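Local coordinates for cell division protein FtsI/penicillin binding protein 2 (PDB 4ZTK) that probably cross-links peptidoglycan peptides as a penicillin-binding D,D-transpeptidase acting in cell division, at residues 71-84 against 248-262. Sequence-based numbering, arbitrary orientation.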
loop_
_atom_site.group_PDB
_atom_site.type_symbol
_atom_site.label_atom_id
_atom_site.label_comp_id
_atom_site.label_asym_id
_atom_site.label_seq_id
_atom_site.Cartn_x
_atom_site.Cartn_y
_atom_site.Cartn_z
ATOM N N TRP A 71 12.038 8.599 6.026
ATOM C CA TRP A 71 11.103 7.965 5.105
ATOM C C TRP A 71 10.726 8.892 3.952
ATOM O O TRP A 71 10.017 8.485 3.036
ATOM C CB TRP A 71 9.839 7.513 5.838
ATOM C CG TRP A 71 10.051 6.312 6.690
ATOM C CD1 TRP A 71 10.239 6.285 8.041
ATOM C CD2 TRP A 71 10.103 4.952 6.247
ATOM N NE1 TRP A 71 10.401 4.989 8.468
ATOM C CE2 TRP A 71 10.321 4.152 7.387
ATOM C CE3 TRP A 71 9.986 4.332 4.998
ATOM C CZ2 TRP A 71 10.424 2.764 7.313
ATOM C CZ3 TRP A 71 10.089 2.955 4.926
ATOM C CH2 TRP A 71 10.305 2.186 6.078
ATOM N N LYS A 72 11.184 10.140 4.003
ATOM C CA LYS A 72 10.972 11.063 2.898
ATOM C C LYS A 72 11.725 10.579 1.665
ATOM O O LYS A 72 11.319 10.853 0.536
ATOM C CB LYS A 72 11.435 12.478 3.260
ATOM C CG LYS A 72 10.612 13.180 4.338
ATOM C CD LYS A 72 10.740 14.697 4.204
ATOM C CE LYS A 72 10.119 15.439 5.380
ATOM N NZ LYS A 72 11.038 15.505 6.551
ATOM N N SER A 73 12.820 9.854 1.881
ATOM C CA SER A 73 13.645 9.383 0.769
ATOM C C SER A 73 13.905 7.870 0.757
ATOM O O SER A 73 14.364 7.328 -0.250
ATOM C CB SER A 73 14.975 10.140 0.744
ATOM O OG SER A 73 15.657 10.023 1.981
ATOM N N ARG A 74 13.603 7.196 1.863
ATOM C CA ARG A 74 13.941 5.777 2.027
ATOM C C ARG A 74 13.317 4.852 0.973
ATOM O O ARG A 74 12.130 4.949 0.664
ATOM C CB ARG A 74 13.575 5.306 3.439
ATOM C CG ARG A 74 13.903 3.856 3.739
ATOM C CD ARG A 74 13.870 3.619 5.242
ATOM N NE ARG A 74 13.958 2.205 5.591
ATOM C CZ ARG A 74 13.979 1.746 6.839
ATOM N NH1 ARG A 74 13.920 2.591 7.859
ATOM N NH2 ARG A 74 14.060 0.442 7.067
ATOM N N ILE A 75 14.132 3.952 0.433
ATOM C CA ILE A 75 13.690 3.019 -0.596
ATOM C C ILE A 75 13.392 1.656 0.011
ATOM O O ILE A 75 14.208 1.101 0.743
ATOM C CB ILE A 75 14.760 2.841 -1.695
ATOM C CG1 ILE A 75 15.035 4.172 -2.400
ATOM C CG2 ILE A 75 14.328 1.770 -2.700
ATOM C CD1 ILE A 75 16.073 4.075 -3.508
ATOM N N PHE A 76 12.221 1.115 -0.300
ATOM C CA PHE A 76 11.826 -0.170 0.253
ATOM C C PHE A 76 11.016 -0.982 -0.749
ATOM O O PHE A 76 10.698 -0.509 -1.840
ATOM C CB PHE A 76 11.055 0.018 1.569
ATOM C CG PHE A 76 9.761 0.782 1.422
ATOM C CD1 PHE A 76 9.760 2.164 1.306
ATOM C CD2 PHE A 76 8.545 0.119 1.418
ATOM C CE1 PHE A 76 8.576 2.865 1.173
ATOM C CE2 PHE A 76 7.354 0.817 1.285
ATOM C CZ PHE A 76 7.373 2.191 1.164
ATOM N N SER A 77 10.712 -2.218 -0.381
ATOM C CA SER A 77 9.878 -3.077 -1.206
ATOM C C SER A 77 8.439 -2.987 -0.710
ATOM O O SER A 77 8.206 -2.900 0.495
ATOM C CB SER A 77 10.392 -4.514 -1.147
ATOM O OG SER A 77 9.396 -5.419 -1.583
ATOM N N PRO A 78 7.470 -2.978 -1.639
ATOM C CA PRO A 78 6.062 -2.788 -1.280
ATOM C C PRO A 78 5.414 -4.066 -0.763
ATOM O O PRO A 78 4.338 -4.003 -0.165
ATOM C CB PRO A 78 5.425 -2.380 -2.609
ATOM C CG PRO A 78 6.244 -3.108 -3.630
ATOM C CD PRO A 78 7.656 -3.073 -3.098
ATOM N N GLY A 79 6.063 -5.203 -0.990
ATOM C CA GLY A 79 5.506 -6.486 -0.605
ATOM C C GLY A 79 4.133 -6.682 -1.215
ATOM O O GLY A 79 3.891 -6.276 -2.357
ATOM N N SER A 80 3.221 -7.266 -0.445
ATOM C CA SER A 80 1.892 -7.604 -0.959
ATOM C C SER A 80 0.984 -6.409 -1.305
ATOM O O SER A 80 -0.093 -6.604 -1.870
ATOM C CB SER A 80 1.173 -8.570 -0.009
ATOM O OG SER A 80 1.889 -9.789 0.113
ATOM N N THR A 81 1.402 -5.182 -0.990
ATOM C CA THR A 81 0.632 -4.020 -1.439
ATOM C C THR A 81 0.718 -3.845 -2.963
ATOM O O THR A 81 -0.017 -3.046 -3.535
ATOM C CB THR A 81 1.034 -2.697 -0.720
ATOM O OG1 THR A 81 2.399 -2.368 -1.021
ATOM C CG2 THR A 81 0.853 -2.828 0.790
ATOM N N ILE A 82 1.597 -4.610 -3.614
ATOM C CA ILE A 82 1.653 -4.635 -5.081
ATOM C C ILE A 82 0.504 -5.452 -5.677
ATOM O O ILE A 82 0.115 -5.238 -6.821
ATOM C CB ILE A 82 2.989 -5.221 -5.608
ATOM C CG1 ILE A 82 3.193 -4.880 -7.086
ATOM C CG2 ILE A 82 3.030 -6.746 -5.458
ATOM C CD1 ILE A 82 3.256 -3.430 -7.363
ATOM N N LYS A 83 -0.027 -6.392 -4.897
ATOM C CA LYS A 83 -0.992 -7.374 -5.401
ATOM C C LYS A 83 -2.212 -6.803 -6.141
ATOM O O LYS A 83 -2.597 -7.343 -7.177
ATOM C CB LYS A 83 -1.425 -8.347 -4.289
ATOM C CG LYS A 83 -0.371 -9.406 -3.941
ATOM C CD LYS A 83 -0.820 -10.287 -2.776
ATOM C CE LYS A 83 0.028 -11.558 -2.664
ATOM N NZ LYS A 83 1.472 -11.273 -2.428
ATOM N N PRO A 84 -2.830 -5.721 -5.615
ATOM C CA PRO A 84 -3.957 -5.129 -6.352
ATOM C C PRO A 84 -3.606 -4.705 -7.776
ATOM O O PRO A 84 -4.460 -4.796 -8.660
ATOM C CB PRO A 84 -4.303 -3.888 -5.521
ATOM C CG PRO A 84 -3.916 -4.258 -4.136
ATOM C CD PRO A 84 -2.663 -5.093 -4.288
ATOM N N LYS A 248 -5.114 -2.644 1.437
ATOM C CA LYS A 248 -4.316 -3.851 1.272
ATOM C C LYS A 248 -3.164 -3.880 2.262
ATOM O O LYS A 248 -2.397 -2.925 2.374
ATOM C CB LYS A 248 -3.762 -3.951 -0.153
ATOM C CG LYS A 248 -2.927 -5.204 -0.397
ATOM C CD LYS A 248 -3.820 -6.425 -0.563
ATOM C CE LYS A 248 -3.028 -7.720 -0.500
ATOM N NZ LYS A 248 -2.506 -8.002 0.870
ATOM N N THR A 249 -3.055 -4.993 2.973
ATOM C CA THR A 249 -1.982 -5.210 3.924
ATOM C C THR A 249 -0.696 -5.617 3.221
ATOM O O THR A 249 -0.720 -6.169 2.116
ATOM C CB THR A 249 -2.346 -6.342 4.892
ATOM O OG1 THR A 249 -2.659 -7.527 4.137
ATOM C CG2 THR A 249 -3.554 -5.951 5.725
ATOM N N GLY A 250 0.426 -5.348 3.875
ATOM C CA GLY A 250 1.705 -5.887 3.452
ATOM C C GLY A 250 2.605 -6.141 4.649
ATOM O O GLY A 250 2.556 -5.405 5.638
ATOM N N THR A 251 3.410 -7.195 4.560
ATOM C CA THR A 251 4.423 -7.498 5.562
ATOM C C THR A 251 5.719 -7.862 4.845
ATOM O O THR A 251 5.791 -8.871 4.148
ATOM C CB THR A 251 4.009 -8.678 6.470
ATOM O OG1 THR A 251 2.703 -8.438 7.004
ATOM C CG2 THR A 251 4.994 -8.842 7.615
ATOM N N VAL A 252 6.744 -7.039 5.009
ATOM C CA VAL A 252 8.002 -7.264 4.307
ATOM C C VAL A 252 9.112 -7.661 5.276
ATOM O O VAL A 252 9.274 -7.048 6.333
ATOM C CB VAL A 252 8.429 -6.001 3.518
ATOM C CG1 VAL A 252 9.743 -6.239 2.782
ATOM C CG2 VAL A 252 7.336 -5.590 2.545
ATOM N N ILE A 253 9.864 -8.699 4.919
ATOM C CA ILE A 253 11.051 -9.085 5.675
ATOM C C ILE A 253 12.286 -8.485 5.016
ATOM O O ILE A 253 12.632 -8.855 3.896
ATOM C CB ILE A 253 11.249 -10.616 5.698
ATOM C CG1 ILE A 253 9.907 -11.348 5.755
ATOM C CG2 ILE A 253 12.163 -11.025 6.853
ATOM C CD1 ILE A 253 9.175 -11.179 7.053
ATOM N N GLU A 254 12.949 -7.557 5.699
ATOM C CA GLU A 254 14.225 -7.050 5.208
ATOM C C GLU A 254 15.353 -7.976 5.661
ATOM O O GLU A 254 15.133 -9.174 5.849
ATOM C CB GLU A 254 14.461 -5.606 5.657
ATOM C CG GLU A 254 13.492 -4.608 5.029
ATOM C CD GLU A 254 13.987 -3.172 5.100
ATOM O OE1 GLU A 254 14.871 -2.882 5.935
ATOM O OE2 GLU A 254 13.496 -2.332 4.314
ATOM N N ASN A 255 16.554 -7.431 5.832
ATOM C CA ASN A 255 17.710 -8.242 6.210
ATOM C C ASN A 255 17.525 -8.959 7.548
ATOM O O ASN A 255 16.969 -8.395 8.491
ATOM C CB ASN A 255 18.987 -7.399 6.225
ATOM C CG ASN A 255 18.932 -6.273 7.240
ATOM O OD1 ASN A 255 19.271 -6.459 8.410
ATOM N ND2 ASN A 255 18.506 -5.096 6.797
ATOM N N ASN A 256 17.991 -10.204 7.612
ATOM C CA ASN A 256 17.876 -11.041 8.809
ATOM C C ASN A 256 16.436 -11.227 9.293
ATOM O O ASN A 256 15.707 -12.082 8.789
ATOM C CB ASN A 256 18.759 -10.504 9.944
ATOM C CG ASN A 256 20.239 -10.576 9.616
ATOM O OD1 ASN A 256 20.942 -9.566 9.639
ATOM N ND2 ASN A 256 20.719 -11.775 9.308
ATOM N N ASP A 257 16.039 -10.423 10.273
ATOM C CA ASP A 257 14.698 -10.505 10.838
ATOM C C ASP A 257 14.132 -9.105 11.066
ATOM O O ASP A 257 13.719 -8.760 12.175
ATOM C CB ASP A 257 14.724 -11.294 12.149
ATOM C CG ASP A 257 13.339 -11.703 12.612
ATOM O OD1 ASP A 257 12.816 -11.080 13.561
ATOM O OD2 ASP A 257 12.775 -12.647 12.022
ATOM N N LYS A 258 14.123 -8.300 10.007
ATOM C CA LYS A 258 13.651 -6.920 10.087
ATOM C C LYS A 258 12.319 -6.763 9.354
ATOM O O LYS A 258 12.245 -6.925 8.136
ATOM C CB LYS A 258 14.701 -5.956 9.520
ATOM C CG LYS A 258 15.760 -5.484 10.522
ATOM C CD LYS A 258 16.554 -6.634 11.124
ATOM C CE LYS A 258 17.659 -6.143 12.047
ATOM N NZ LYS A 258 18.791 -5.539 11.293
ATOM N N TYR A 259 11.272 -6.441 10.106
ATOM C CA TYR A 259 9.917 -6.403 9.568
ATOM C C TYR A 259 9.417 -5.005 9.228
ATOM O O TYR A 259 9.518 -4.078 10.034
ATOM C CB TYR A 259 8.944 -7.033 10.561
ATOM C CG TYR A 259 8.905 -8.541 10.528
ATOM C CD1 TYR A 259 10.012 -9.294 10.897
ATOM C CD2 TYR A 259 7.754 -9.211 10.144
ATOM C CE1 TYR A 259 9.975 -10.676 10.874
ATOM C CE2 TYR A 259 7.704 -10.589 10.121
ATOM C CZ TYR A 259 8.817 -11.319 10.486
ATOM O OH TYR A 259 8.765 -12.693 10.457
ATOM N N LEU A 260 8.868 -4.865 8.028
ATOM C CA LEU A 260 8.055 -3.701 7.698
ATOM C C LEU A 260 6.601 -4.148 7.674
ATOM O O LEU A 260 6.256 -5.130 7.012
ATOM C CB LEU A 260 8.440 -3.117 6.333
ATOM C CG LEU A 260 9.847 -2.537 6.161
ATOM C CD1 LEU A 260 10.014 -1.956 4.761
ATOM C CD2 LEU A 260 10.130 -1.475 7.213
ATOM N N ALA A 261 5.756 -3.441 8.411
ATOM C CA ALA A 261 4.324 -3.712 8.407
ATOM C C ALA A 261 3.602 -2.575 7.690
ATOM O O ALA A 261 3.699 -1.415 8.093
ATOM C CB ALA A 261 3.814 -3.867 9.828
ATOM N N LEU A 262 2.876 -2.913 6.631
ATOM C CA LEU A 262 2.318 -1.906 5.737
ATOM C C LEU A 262 0.813 -2.009 5.609
ATOM O O LEU A 262 0.254 -3.102 5.656
ATOM C CB LEU A 262 2.918 -2.048 4.332
ATOM C CG LEU A 262 4.427 -1.978 4.114
ATOM C CD1 LEU A 262 5.074 -3.327 4.396
ATOM C CD2 LEU A 262 4.727 -1.518 2.693
HETATM O O HOH W 1 12.285 -3.391 1.848
HETATM O O HOH W 2 4.090 -8.753 1.777
#
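Ser-80, in the 3-10 turn that leads into helix 83-92, has its CA 4.7 Å from the CA of Gly-250 on edge strand 246-253, yet no direct hydrogen bond joins 71-84 to the hairpin 248-262. Water does some of that work: one molecule accepts from the N of both Ser-80 and Thr-251, another from Ser-77 N while donating to Glu-254 OE2. Lys-248 leaves its strand with CG anti to the backbone N (chi1 -179°) and bends at chi2 and chi4, which lays CE 3.4 Å from Ser-80 O and CG against the Pro-84 ring. Its NZ turns back to Thr-249 O (2.8 Å), hydrogen-bonds Ser-134 OG and makes a salt bridge to the sulfonate of a cyclohexylaminoethanesulfonic acid molecule, probably from the crystallisation liquor. Lys-83 NZ donates to Ser-80 OG (3.0 Å) and hydrogen-bonds Asn-136. Val-252 CG2 rests on the bare CA of Gly-79 (3.8 Å); Gly-250 is likewise bare where it faces Thr-81 CG2, which packs on Lys-248 O (3.6 Å). Further along, Leu-262 CD2 meets the Phe-76 ring edge at CE2 (3.8 Å), and Leu-260 sends one methyl to Phe-76 CB, the other to the Trp-71 edge. Arg-74, its guanidinium over the Trp-71 rim, has its stronger salt bridge to Glu-281; that to poorly ordered Glu-254 (NH2 to OE1, 3.6 Å) is long. Ser-80 and Lys-83 (SxxK), Ser-134 and Asn-136 (SxN) and the KTG strand match a penicillin-binding protein active site, Ser-80 probably the nucleophile with Lys-83 beside it. Lys-248, Thr-249 and Thr-251 hold the sulfonate, consistent with a site for a substrate or beta-lactam carboxylate.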